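Local coordinates for 4-oxalocrotonate decarboxylase NahK (Pseudomonas putida, PDB 5D2K), which catalyses the magnesium-assisted decarboxylation of (3E)-2-oxohex-3-enedioate to 2-oxopent-4-enoate and CO2, a step in the bacterial degradation of naphthalene, at residues L187-V192 with G204-A208; N28-I32 with S106-H110; V15-A19 with D49-E53; I54-K58 with F90-Y94. The protein carries 1 engineered substitution. Residue numbers count along the deposited sequence, not the author numbering.

Contact 1: L187-V192 with G204-A208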
loop_
_atom_site.group_PDB
_atom_site.type_symbol
_atom_site.label_atom_id
_atom_site.label_comp_id
_atom_site.label_asym_id
_atom_site.label_seq_id
_atom_site.Cartn_x
_atom_site.Cartn_y
_atom_site.Cartn_z
ATOM N N LEU A 187 6.056 -0.334 17.943
ATOM C CA LEU A 187 5.983 -0.684 16.525
ATOM C C LEU A 187 7.297 -1.221 15.981
ATOM O O LEU A 187 7.315 -1.871 14.935
ATOM C CB LEU A 187 5.546 0.527 15.698
ATOM C CG LEU A 187 4.137 1.022 16.022
ATOM C CD1 LEU A 187 3.780 2.214 15.139
ATOM C CD2 LEU A 187 3.106 -0.105 15.868
ATOM N N ARG A 188 8.397 -0.950 16.680
ATOM C CA ARG A 188 9.698 -1.441 16.227
ATOM C C ARG A 188 9.850 -2.935 16.498
ATOM O O ARG A 188 10.369 -3.683 15.655
ATOM C CB ARG A 188 10.834 -0.664 16.911
ATOM C CG ARG A 188 12.220 -1.057 16.415
ATOM C CD ARG A 188 13.310 -0.302 17.177
ATOM N NE ARG A 188 13.337 -0.644 18.597
ATOM C CZ ARG A 188 14.138 -1.563 19.130
ATOM N NH1 ARG A 188 14.961 -2.258 18.357
ATOM N NH2 ARG A 188 14.112 -1.792 20.434
ATOM N N THR A 189 9.378 -3.368 17.662
ATOM C CA THR A 189 9.567 -4.753 18.072
ATOM C C THR A 189 8.324 -5.619 17.867
ATOM O O THR A 189 8.331 -6.796 18.200
ATOM C CB THR A 189 10.001 -4.844 19.553
ATOM O OG1 THR A 189 8.952 -4.360 20.406
ATOM C CG2 THR A 189 11.273 -4.019 19.784
ATOM N N LEU A 190 7.271 -5.029 17.305
ATOM C CA LEU A 190 6.024 -5.745 17.040
ATOM C C LEU A 190 6.260 -6.955 16.158
ATOM O O LEU A 190 6.682 -6.804 15.019
ATOM C CB LEU A 190 5.014 -4.810 16.369
ATOM C CG LEU A 190 3.661 -5.426 16.005
ATOM C CD1 LEU A 190 2.900 -5.834 17.256
ATOM C CD2 LEU A 190 2.852 -4.434 15.176
ATOM N N GLY A 191 6.017 -8.151 16.688
ATOM C CA GLY A 191 6.165 -9.361 15.897
ATOM C C GLY A 191 4.903 -9.696 15.128
ATOM O O GLY A 191 3.792 -9.528 15.634
ATOM N N VAL A 192 5.079 -10.153 13.888
ATOM C CA VAL A 192 3.963 -10.496 13.021
ATOM C C VAL A 192 4.176 -11.880 12.403
ATOM O O VAL A 192 5.243 -12.157 11.867
ATOM C CB VAL A 192 3.795 -9.433 11.921
ATOM C CG1 VAL A 192 2.559 -9.693 11.127
ATOM C CG2 VAL A 192 3.731 -8.032 12.530
ATOM N N GLY A 204 7.930 -11.583 10.642
ATOM C CA GLY A 204 8.846 -10.459 10.688
ATOM C C GLY A 204 8.506 -9.518 11.828
ATOM O O GLY A 204 7.576 -9.759 12.606
ATOM N N ALA A 205 9.276 -8.444 11.935
ATOM C CA ALA A 205 9.012 -7.441 12.950
ATOM C C ALA A 205 8.838 -6.078 12.299
ATOM O O ALA A 205 9.312 -5.846 11.181
ATOM C CB ALA A 205 10.134 -7.404 13.983
ATOM N N GLY A 206 8.155 -5.185 13.011
ATOM C CA GLY A 206 7.892 -3.846 12.500
ATOM C C GLY A 206 9.145 -3.115 12.054
ATOM O O GLY A 206 9.113 -2.340 11.105
ATOM N N ALA A 207 10.266 -3.383 12.721
ATOM C CA ALA A 207 11.527 -2.726 12.372
ATOM C C ALA A 207 11.941 -2.943 10.916
ATOM O O ALA A 207 12.730 -2.173 10.370
ATOM C CB ALA A 207 12.633 -3.203 13.301
ATOM N N ALA A 208 11.404 -3.981 10.275
ATOM C CA ALA A 208 11.681 -4.228 8.861
ATOM C C ALA A 208 11.261 -3.046 7.974
ATOM O O ALA A 208 11.833 -2.818 6.914
ATOM C CB ALA A 208 10.985 -5.504 8.407
#

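Contact 2: N28-I32 with S106-H110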
loop_
_atom_site.group_PDB
_atom_site.type_symbol
_atom_site.label_atom_id
_atom_site.label_comp_id
_atom_site.label_asym_id
_atom_site.label_seq_id
_atom_site.Cartn_x
_atom_site.Cartn_y
_atom_site.Cartn_z
ATOM N N ASN A 28 -11.467 -3.839 -14.765
ATOM C CA ASN A 28 -11.932 -4.917 -15.629
ATOM C C ASN A 28 -11.079 -6.180 -15.563
ATOM O O ASN A 28 -11.222 -7.092 -16.383
ATOM C CB ASN A 28 -12.032 -4.392 -17.064
ATOM C CG ASN A 28 -13.045 -3.267 -17.181
ATOM O OD1 ASN A 28 -14.246 -3.516 -17.292
ATOM N ND2 ASN A 28 -12.575 -2.025 -17.120
ATOM N N VAL A 29 -10.211 -6.240 -14.550
ATOM C CA VAL A 29 -9.522 -7.461 -14.143
ATOM C C VAL A 29 -8.722 -8.110 -15.287
ATOM O O VAL A 29 -8.993 -9.252 -15.697
ATOM C CB VAL A 29 -10.527 -8.500 -13.556
ATOM C CG1 VAL A 29 -9.789 -9.530 -12.717
ATOM C CG2 VAL A 29 -11.610 -7.815 -12.714
ATOM N N HIS A 30 -7.739 -7.375 -15.806
ATOM C CA HIS A 30 -6.804 -7.948 -16.777
ATOM C C HIS A 30 -5.462 -7.277 -16.651
ATOM O O HIS A 30 -5.382 -6.122 -16.198
ATOM C CB HIS A 30 -7.337 -7.812 -18.212
ATOM C CG HIS A 30 -7.492 -6.393 -18.679
ATOM N ND1 HIS A 30 -6.436 -5.641 -19.152
ATOM C CD2 HIS A 30 -8.584 -5.597 -18.758
ATOM C CE1 HIS A 30 -6.871 -4.439 -19.492
ATOM N NE2 HIS A 30 -8.174 -4.388 -19.268
ATOM N N ASP A 31 -4.403 -7.969 -17.063
ATOM C CA ASP A 31 -3.096 -7.338 -17.016
ATOM C C ASP A 31 -2.836 -6.508 -18.279
ATOM O O ASP A 31 -3.614 -6.538 -19.246
ATOM C CB ASP A 31 -1.971 -8.373 -16.753
ATOM C CG ASP A 31 -1.863 -9.461 -17.817
ATOM O OD1 ASP A 31 -2.131 -9.191 -19.001
ATOM O OD2 ASP A 31 -1.470 -10.596 -17.454
ATOM N N ILE A 32 -1.776 -5.710 -18.219
ATOM C CA ILE A 32 -1.339 -4.867 -19.320
ATOM C C ILE A 32 0.182 -4.897 -19.367
ATOM O O ILE A 32 0.837 -5.356 -18.420
ATOM C CB ILE A 32 -1.810 -3.402 -19.176
ATOM C CG1 ILE A 32 -1.372 -2.836 -17.820
ATOM C CG2 ILE A 32 -3.324 -3.296 -19.369
ATOM C CD1 ILE A 32 -1.622 -1.344 -17.678
ATOM N N SER A 106 -12.214 -13.454 -8.219
ATOM C CA SER A 106 -12.583 -13.280 -9.620
ATOM C C SER A 106 -12.462 -11.811 -10.015
ATOM O O SER A 106 -12.484 -11.472 -11.194
ATOM C CB SER A 106 -14.003 -13.798 -9.900
ATOM O OG SER A 106 -14.996 -12.938 -9.380
ATOM N N LYS A 107 -12.323 -10.940 -9.021
ATOM C CA LYS A 107 -12.142 -9.516 -9.278
ATOM C C LYS A 107 -10.665 -9.140 -9.237
ATOM O O LYS A 107 -10.313 -7.958 -9.297
ATOM C CB LYS A 107 -12.923 -8.689 -8.255
ATOM C CG LYS A 107 -14.416 -8.981 -8.240
ATOM C CD LYS A 107 -15.162 -8.002 -7.347
ATOM C CE LYS A 107 -16.668 -8.107 -7.557
ATOM N NZ LYS A 107 -17.059 -7.740 -8.954
ATOM N N LEU A 108 -9.815 -10.154 -9.113
ATOM C CA LEU A 108 -8.378 -9.968 -8.963
ATOM C C LEU A 108 -7.620 -10.737 -10.040
ATOM O O LEU A 108 -8.129 -11.715 -10.597
ATOM C CB LEU A 108 -7.938 -10.413 -7.565
ATOM C CG LEU A 108 -8.696 -9.746 -6.417
ATOM C CD1 LEU A 108 -8.157 -10.248 -5.076
ATOM C CD2 LEU A 108 -8.594 -8.211 -6.502
ATOM N N ILE A 109 -6.402 -10.296 -10.328
ATOM C CA ILE A 109 -5.631 -10.834 -11.448
ATOM C C ILE A 109 -4.675 -11.933 -10.991
ATOM O O ILE A 109 -4.733 -13.070 -11.480
ATOM C CB ILE A 109 -4.842 -9.712 -12.145
ATOM C CG1 ILE A 109 -5.806 -8.667 -12.718
ATOM C CG2 ILE A 109 -3.965 -10.279 -13.255
ATOM C CD1 ILE A 109 -5.163 -7.317 -12.987
ATOM N N HIS A 110 -3.797 -11.596 -10.048
ATOM C CA HIS A 110 -2.831 -12.545 -9.489
ATOM C C HIS A 110 -2.396 -12.052 -8.108
ATOM O O HIS A 110 -1.244 -11.629 -7.912
ATOM C CB HIS A 110 -1.614 -12.736 -10.417
ATOM C CG HIS A 110 -1.103 -11.473 -11.050
ATOM N ND1 HIS A 110 -0.394 -11.476 -12.235
ATOM C CD2 HIS A 110 -1.184 -10.174 -10.668
ATOM C CE1 HIS A 110 -0.062 -10.238 -12.555
ATOM N NE2 HIS A 110 -0.536 -9.429 -11.623
#

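Contact 3: V15-A19 with D49-E53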
loop_
_atom_site.group_PDB
_atom_site.type_symbol
_atom_site.label_atom_id
_atom_site.label_comp_id
_atom_site.label_asym_id
_atom_site.label_seq_id
_atom_site.Cartn_x
_atom_site.Cartn_y
_atom_site.Cartn_z
ATOM N N VAL A 15 -1.132 11.806 -20.003
ATOM C CA VAL A 15 -1.435 11.543 -18.588
ATOM C C VAL A 15 -2.891 11.094 -18.419
ATOM O O VAL A 15 -3.170 10.080 -17.769
ATOM C CB VAL A 15 -1.183 12.792 -17.707
ATOM C CG1 VAL A 15 -1.664 12.539 -16.278
ATOM C CG2 VAL A 15 0.282 13.140 -17.691
ATOM N N LEU A 16 -3.821 11.837 -19.013
ATOM C CA LEU A 16 -5.240 11.509 -18.879
ATOM C C LEU A 16 -5.566 10.153 -19.492
ATOM O O LEU A 16 -6.293 9.361 -18.901
ATOM C CB LEU A 16 -6.109 12.594 -19.523
ATOM C CG LEU A 16 -5.873 14.021 -19.019
ATOM C CD1 LEU A 16 -6.868 14.985 -19.656
ATOM C CD2 LEU A 16 -5.924 14.121 -17.506
ATOM N N ALA A 17 -5.010 9.878 -20.670
ATOM C CA ALA A 17 -5.296 8.624 -21.353
ATOM C C ALA A 17 -4.612 7.418 -20.691
ATOM O O ALA A 17 -5.193 6.319 -20.636
ATOM C CB ALA A 17 -4.882 8.739 -22.824
ATOM N N LEU A 18 -3.395 7.611 -20.184
ATOM C CA LEU A 18 -2.699 6.527 -19.487
ATOM C C LEU A 18 -3.452 6.175 -18.212
ATOM O O LEU A 18 -3.574 4.998 -17.855
ATOM C CB LEU A 18 -1.253 6.899 -19.159
ATOM C CG LEU A 18 -0.249 6.662 -20.286
ATOM C CD1 LEU A 18 1.084 7.316 -19.972
ATOM C CD2 LEU A 18 -0.072 5.157 -20.461
ATOM N N ALA A 19 -3.971 7.191 -17.528
ATOM C CA ALA A 19 -4.712 6.928 -16.297
ATOM C C ALA A 19 -5.945 6.068 -16.564
ATOM O O ALA A 19 -6.232 5.129 -15.814
ATOM C CB ALA A 19 -5.105 8.228 -15.638
ATOM N N ASP A 49 1.884 11.788 -11.640
ATOM C CA ASP A 49 0.810 12.518 -12.322
ATOM C C ASP A 49 -0.292 11.545 -12.736
ATOM O O ASP A 49 -1.484 11.813 -12.550
ATOM C CB ASP A 49 1.317 13.251 -13.581
ATOM C CG ASP A 49 2.097 14.522 -13.269
ATOM O OD1 ASP A 49 2.128 14.978 -12.108
ATOM O OD2 ASP A 49 2.678 15.088 -14.226
ATOM N N VAL A 50 0.119 10.414 -13.308
ATOM C CA VAL A 50 -0.843 9.410 -13.723
ATOM C C VAL A 50 -1.591 8.844 -12.507
ATOM O O VAL A 50 -2.815 8.732 -12.537
ATOM C CB VAL A 50 -0.162 8.281 -14.522
ATOM C CG1 VAL A 50 -1.119 7.115 -14.768
ATOM C CG2 VAL A 50 0.370 8.822 -15.848
ATOM N N GLN A 51 -0.863 8.509 -11.444
ATOM C CA GLN A 51 -1.496 7.980 -10.238
ATOM C C GLN A 51 -2.529 8.941 -9.651
ATOM O O GLN A 51 -3.644 8.530 -9.291
ATOM C CB GLN A 51 -0.452 7.656 -9.164
ATOM C CG GLN A 51 -1.082 6.947 -7.955
ATOM C CD GLN A 51 -0.148 6.852 -6.769
ATOM O OE1 GLN A 51 -0.366 7.499 -5.740
ATOM N NE2 GLN A 51 0.886 6.024 -6.890
ATOM N N TRP A 52 -2.167 10.222 -9.544
ATOM C CA TRP A 52 -3.092 11.185 -8.967
ATOM C C TRP A 52 -4.282 11.445 -9.898
ATOM O O TRP A 52 -5.365 11.809 -9.441
ATOM C CB TRP A 52 -2.377 12.501 -8.620
ATOM C CG TRP A 52 -1.563 12.445 -7.348
ATOM C CD1 TRP A 52 -0.290 11.987 -7.218
ATOM C CD2 TRP A 52 -1.971 12.882 -6.036
ATOM N NE1 TRP A 52 0.130 12.107 -5.910
ATOM C CE2 TRP A 52 -0.887 12.649 -5.164
ATOM C CE3 TRP A 52 -3.150 13.436 -5.518
ATOM C CZ2 TRP A 52 -0.939 12.957 -3.799
ATOM C CZ3 TRP A 52 -3.202 13.747 -4.159
ATOM C CH2 TRP A 52 -2.102 13.500 -3.318
ATOM N N GLU A 53 -4.099 11.234 -11.202
ATOM C CA GLU A 53 -5.228 11.339 -12.116
ATOM C C GLU A 53 -6.171 10.151 -11.932
ATOM O O GLU A 53 -7.383 10.314 -12.010
ATOM C CB GLU A 53 -4.755 11.450 -13.569
ATOM C CG GLU A 53 -5.857 11.376 -14.626
ATOM C CD GLU A 53 -6.954 12.423 -14.527
ATOM O OE1 GLU A 53 -6.807 13.448 -13.814
ATOM O OE2 GLU A 53 -7.990 12.209 -15.204
HETATM O O HOH W 1 -8.365 10.416 -17.192
#

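Contact 4: I54-K58 with F90-Y94. With EDO (1,2-ethanediol), chain E.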
loop_
_atom_site.group_PDB
_atom_site.type_symbol
_atom_site.label_atom_id
_atom_site.label_comp_id
_atom_site.label_asym_id
_atom_site.label_seq_id
_atom_site.Cartn_x
_atom_site.Cartn_y
_atom_site.Cartn_z
ATOM N N ILE A 54 -5.631 8.963 -11.665
ATOM C CA ILE A 54 -6.492 7.823 -11.355
ATOM C C ILE A 54 -7.274 8.115 -10.076
ATOM O O ILE A 54 -8.483 7.861 -10.005
ATOM C CB ILE A 54 -5.683 6.519 -11.209
ATOM C CG1 ILE A 54 -5.036 6.145 -12.556
ATOM C CG2 ILE A 54 -6.576 5.388 -10.745
ATOM C CD1 ILE A 54 -4.162 4.892 -12.491
ATOM N N ARG A 55 -6.592 8.661 -9.067
ATOM C CA ARG A 55 -7.291 9.094 -7.855
ATOM C C ARG A 55 -8.446 10.053 -8.175
ATOM O O ARG A 55 -9.548 9.898 -7.634
ATOM C CB ARG A 55 -6.319 9.756 -6.861
ATOM C CG ARG A 55 -6.993 10.159 -5.554
ATOM C CD ARG A 55 -6.039 10.843 -4.582
ATOM N NE ARG A 55 -6.793 11.440 -3.476
ATOM C CZ ARG A 55 -6.310 11.606 -2.247
ATOM N NH1 ARG A 55 -5.074 11.232 -1.962
ATOM N NH2 ARG A 55 -7.073 12.149 -1.306
ATOM N N ARG A 56 -8.198 11.027 -9.059
ATOM C CA ARG A 56 -9.229 11.975 -9.450
ATOM C C ARG A 56 -10.413 11.282 -10.149
ATOM O O ARG A 56 -11.572 11.601 -9.875
ATOM C CB ARG A 56 -8.654 13.069 -10.360
ATOM C CG ARG A 56 -9.625 14.236 -10.554
ATOM C CD ARG A 56 -9.381 14.972 -11.876
ATOM N NE ARG A 56 -9.535 14.069 -13.014
ATOM C CZ ARG A 56 -10.703 13.681 -13.518
ATOM N NH1 ARG A 56 -11.844 14.118 -12.994
ATOM N NH2 ARG A 56 -10.732 12.842 -14.543
ATOM N N ARG A 57 -10.122 10.328 -11.028
ATOM C CA ARG A 57 -11.183 9.574 -11.690
ATOM C C ARG A 57 -12.077 8.883 -10.656
ATOM O O ARG A 57 -13.305 8.885 -10.773
ATOM C CB ARG A 57 -10.589 8.542 -12.655
ATOM C CG ARG A 57 -9.858 9.159 -13.855
ATOM C CD ARG A 57 -9.193 8.078 -14.727
ATOM N NE ARG A 57 -10.157 7.170 -15.351
ATOM C CZ ARG A 57 -10.835 7.447 -16.466
ATOM N NH1 ARG A 57 -10.651 8.604 -17.100
ATOM N NH2 ARG A 57 -11.697 6.563 -16.954
ATOM N N LYS A 58 -11.455 8.302 -9.635
ATOM C CA LYS A 58 -12.225 7.584 -8.634
ATOM C C LYS A 58 -13.038 8.551 -7.781
ATOM O O LYS A 58 -14.205 8.285 -7.493
ATOM C CB LYS A 58 -11.304 6.720 -7.755
ATOM C CG LYS A 58 -10.676 5.569 -8.533
ATOM C CD LYS A 58 -10.082 4.517 -7.597
ATOM C CE LYS A 58 -9.383 3.409 -8.368
ATOM N NZ LYS A 58 -10.295 2.730 -9.365
ATOM N N PHE A 90 -2.618 5.425 -3.129
ATOM C CA PHE A 90 -3.811 5.751 -2.348
ATOM C C PHE A 90 -4.735 4.547 -2.178
ATOM O O PHE A 90 -4.644 3.569 -2.929
ATOM C CB PHE A 90 -4.585 6.905 -3.009
ATOM C CG PHE A 90 -5.213 6.530 -4.328
ATOM C CD1 PHE A 90 -6.470 5.935 -4.372
ATOM C CD2 PHE A 90 -4.534 6.739 -5.518
ATOM C CE1 PHE A 90 -7.041 5.564 -5.586
ATOM C CE2 PHE A 90 -5.091 6.380 -6.726
ATOM C CZ PHE A 90 -6.350 5.785 -6.764
ATOM N N LEU A 91 -5.632 4.638 -1.198
ATOM C CA LEU A 91 -6.602 3.579 -0.911
ATOM C C LEU A 91 -8.033 4.085 -1.105
ATOM O O LEU A 91 -8.457 5.054 -0.454
ATOM C CB LEU A 91 -6.413 3.061 0.522
ATOM C CG LEU A 91 -5.002 2.578 0.859
ATOM C CD1 LEU A 91 -4.902 2.296 2.355
ATOM C CD2 LEU A 91 -4.659 1.322 0.070
ATOM N N ALA A 92 -8.774 3.453 -2.012
ATOM C CA ALA A 92 -10.182 3.790 -2.214
ATOM C C ALA A 92 -11.083 3.004 -1.265
ATOM O O ALA A 92 -10.722 1.899 -0.810
ATOM C CB ALA A 92 -10.586 3.531 -3.658
ATOM N N ASP A 93 -12.265 3.545 -0.977
ATOM C CA ASP A 93 -13.113 2.911 0.028
ATOM C C ASP A 93 -13.486 1.457 -0.309
ATOM O O ASP A 93 -13.481 0.611 0.588
ATOM C CB ASP A 93 -14.377 3.757 0.321
ATOM C CG ASP A 93 -15.146 4.219 -0.918
ATOM O OD1 ASP A 93 -14.980 3.702 -2.045
ATOM O OD2 ASP A 93 -15.991 5.121 -0.709
ATOM N N TYR A 94 -13.761 1.144 -1.575
ATOM C CA TYR A 94 -14.181 -0.223 -1.911
ATOM C C TYR A 94 -13.020 -1.225 -1.826
ATOM O O TYR A 94 -13.237 -2.435 -1.964
ATOM C CB TYR A 94 -14.833 -0.281 -3.302
ATOM C CG TYR A 94 -13.887 0.025 -4.446
ATOM C CD1 TYR A 94 -13.162 -0.985 -5.058
ATOM C CD2 TYR A 94 -13.737 1.318 -4.916
ATOM C CE1 TYR A 94 -12.291 -0.705 -6.110
ATOM C CE2 TYR A 94 -12.869 1.609 -5.960
ATOM C CZ TYR A 94 -12.151 0.584 -6.551
ATOM O OH TYR A 94 -11.291 0.853 -7.602
HETATM C C1 EDO E . -5.758 11.273 2.080
HETATM O O1 EDO E . -6.881 11.983 1.546
HETATM C C2 EDO E . -4.507 12.112 1.875
HETATM O O2 EDO E . -4.129 12.110 0.494
#

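Contact 1: L187-V192 with G204-A208
Gly204 starts 204-208 in a fully extended backbone, paired with Val192 in an antiparallel hydrogen-bonded pair: Val192 N gives to Gly204 O at 2.8 Å and Gly204 N returns a bond to Val192 O at 3.0 Å. Ala205 faces Gly191 as a non-hydrogen-bonded pair, their CA atoms 4.5 Å apart, and its CA makes a CA-H...O contact of 3.2 Å with Leu190 O. At Gly206 the strand turns into a short 3-10 segment. Gly206 N donates to Leu190 O at 3.0 Å, while its CA lies 3.2 Å from Leu187 O in a second CA-H...O contact. A CB on residue 206 would run into that carbonyl, so glycine is the residue that fits. Ala207 N adds a weak bond to Arg188 O (3.0 Å), and the small Ala207 CB leaves room for Arg188, whose CG is 3.8 Å away. Ala208 N closes the turn on Ala205 O at 2.9 Å. Val192, a beta-branched residue suited to a strand, packs on Ala115, Val256 and Tyr258, and Leu187 and Leu190 rest on Ile117. This is the open end of a beta hairpin, strands 191-196 and 199-205, at the edge of the five-stranded mixed sheet.

Contact 2: N28-I32 with S106-H110
Val29 and Ile109 meet through their side chains, both with CA-to-CB bonds pointing at the opposite segment. With chi1 in the t well, Val29 sets CG1 over the turn at 106-108, 3.7 Å from Ser106 O and 3.5 Å from Leu108 O, and 4.1 Å from Ile109 CG1. Ile109, chi1 m and chi2 t, extends along the backbone of His30 and Asp31, with Ile109 CD1 3.4 Å from His30 O and 4.2 Å from Asp31 N. Val29 can do so because helix 12-27 ends here in a Schellman motif: it is the C-prime residue, with positive phi, unusual for a beta-branched residue, turning the chain toward the loop before strand 112-121. His30 points away; its p rotamer brings ND1 to Asp31 O, a 3.0 Å hydrogen bond. Asp31 points toward 106-110, its CB 4.5 Å from Ile109 CG2. At Leu108 the CA-to-CB bond points away from 28-32, the side chain packing on Thr171 and Arg172, while Asp150 accepts hydrogen bonds from Ile109 N and His110 N.

Contact 3: V15-A19 with D49-E53
Val15 opens the interface from the side of its helix, its CG1 lying 3.8 Å from Asp49 O and 4.3 Å from Val50 CG2; a short, branched side chain fills the space beside the neighbouring backbone without forcing the helices apart. Leu16 starts out pointing away, but its longer side chain bends back, and CD2 comes to 3.6 Å from Glu53 CD. One water donates to Leu16 O at 2.9 Å and to Glu53 OE2 at 2.7 Å, bridging the two helices. Leu18 points inward, with CB 4.2 Å from Val50 CG2, and also packs on Leu10 and Phe39. Ala19 gives the closest backbone approach, its CA 5.3 Å from that of Val50. Ala19 CB is small enough to sit 3.4 Å from Glu53 CG and 4.2 Å from Val50 CG1. Helices 12-27 and 44-60 pass at 8.6 Å between the axes of these segments, crossing at -62°. The valines, Leu18 and Ala19 supply the apolar contacts, whereas Glu53 lends its methylene groups to the interface and its carboxylate to the water and to Arg56. Asp49 directs its charge outside the pair, to Arg8 and Arg227, so apolar contact and one bridging water hold these segments together.

Contact 4: I54-K58 with F90-Y94
A helix lies against a strand at the edge of the large mixed sheet: the axis of 54-58, in helix 44-60, passes 10.1 Å from that of strand 90-92, their N-to-C directions 19° apart. Phe90 fills the space between them. Arg55 CB stands over one face of the Phe90 ring, 3.9 Å from the centroid in a CH-pi contact, while Ile54 CG2 meets the ring edge at CZ (4.0 Å) and Lys58 CD at CE1 (3.8 Å). A flat aromatic ring suits a gap bordered by methyl and methylene groups. Ala92 is small enough to let Lys58 pass, with Ala92 CB 4.1 Å from Lys58 CD. The long lysine carries its charge beyond the apolar layer, and Lys58 NZ donates to Tyr94 OH at 2.8 Å. Glu23 and Glu26 of helix 12-27 form salt bridges with this ammonium, and Glu26 also bonds the tyrosine hydroxyl. Arg55 NH1 donates to O2 of a 1,2-ethanediol, probably from the crystallisation liquor, at 2.8 Å and Arg55 NH2 to its O1 at 2.9 Å. Apolar contact around Phe90 thus gives way to a lysine-glutamate-tyrosine network, within near-parallel helix-on-sheet packing by which helix 44-60 covers strand 87-92 of the FAA hydrolase-type fold.

Overall arrangement
Contacts 3 and 4 are neighbours, with centres 12 Å apart, and share helix 44-60: one turns it toward helix 12-27, the next toward strand 87-92. They touch directly, Ala19 O lying 3.6 Å from Ile54 CG1, so the helix pair and the strand pack as one unit around helix 44-60. Contact 2, centred 17 Å from contact 4, closes a loop within which contact 4 is nested; contacts 2 and 3 alternate along the chain. Contacts 2 and 4 thus join the N-terminal helices, paired by contact 3, to the FAA hydrolase family region. Contact 1 comes last, wholly within that region, across the chain's centre on the five-stranded sheet, about 29 to 35 Å from the other centres.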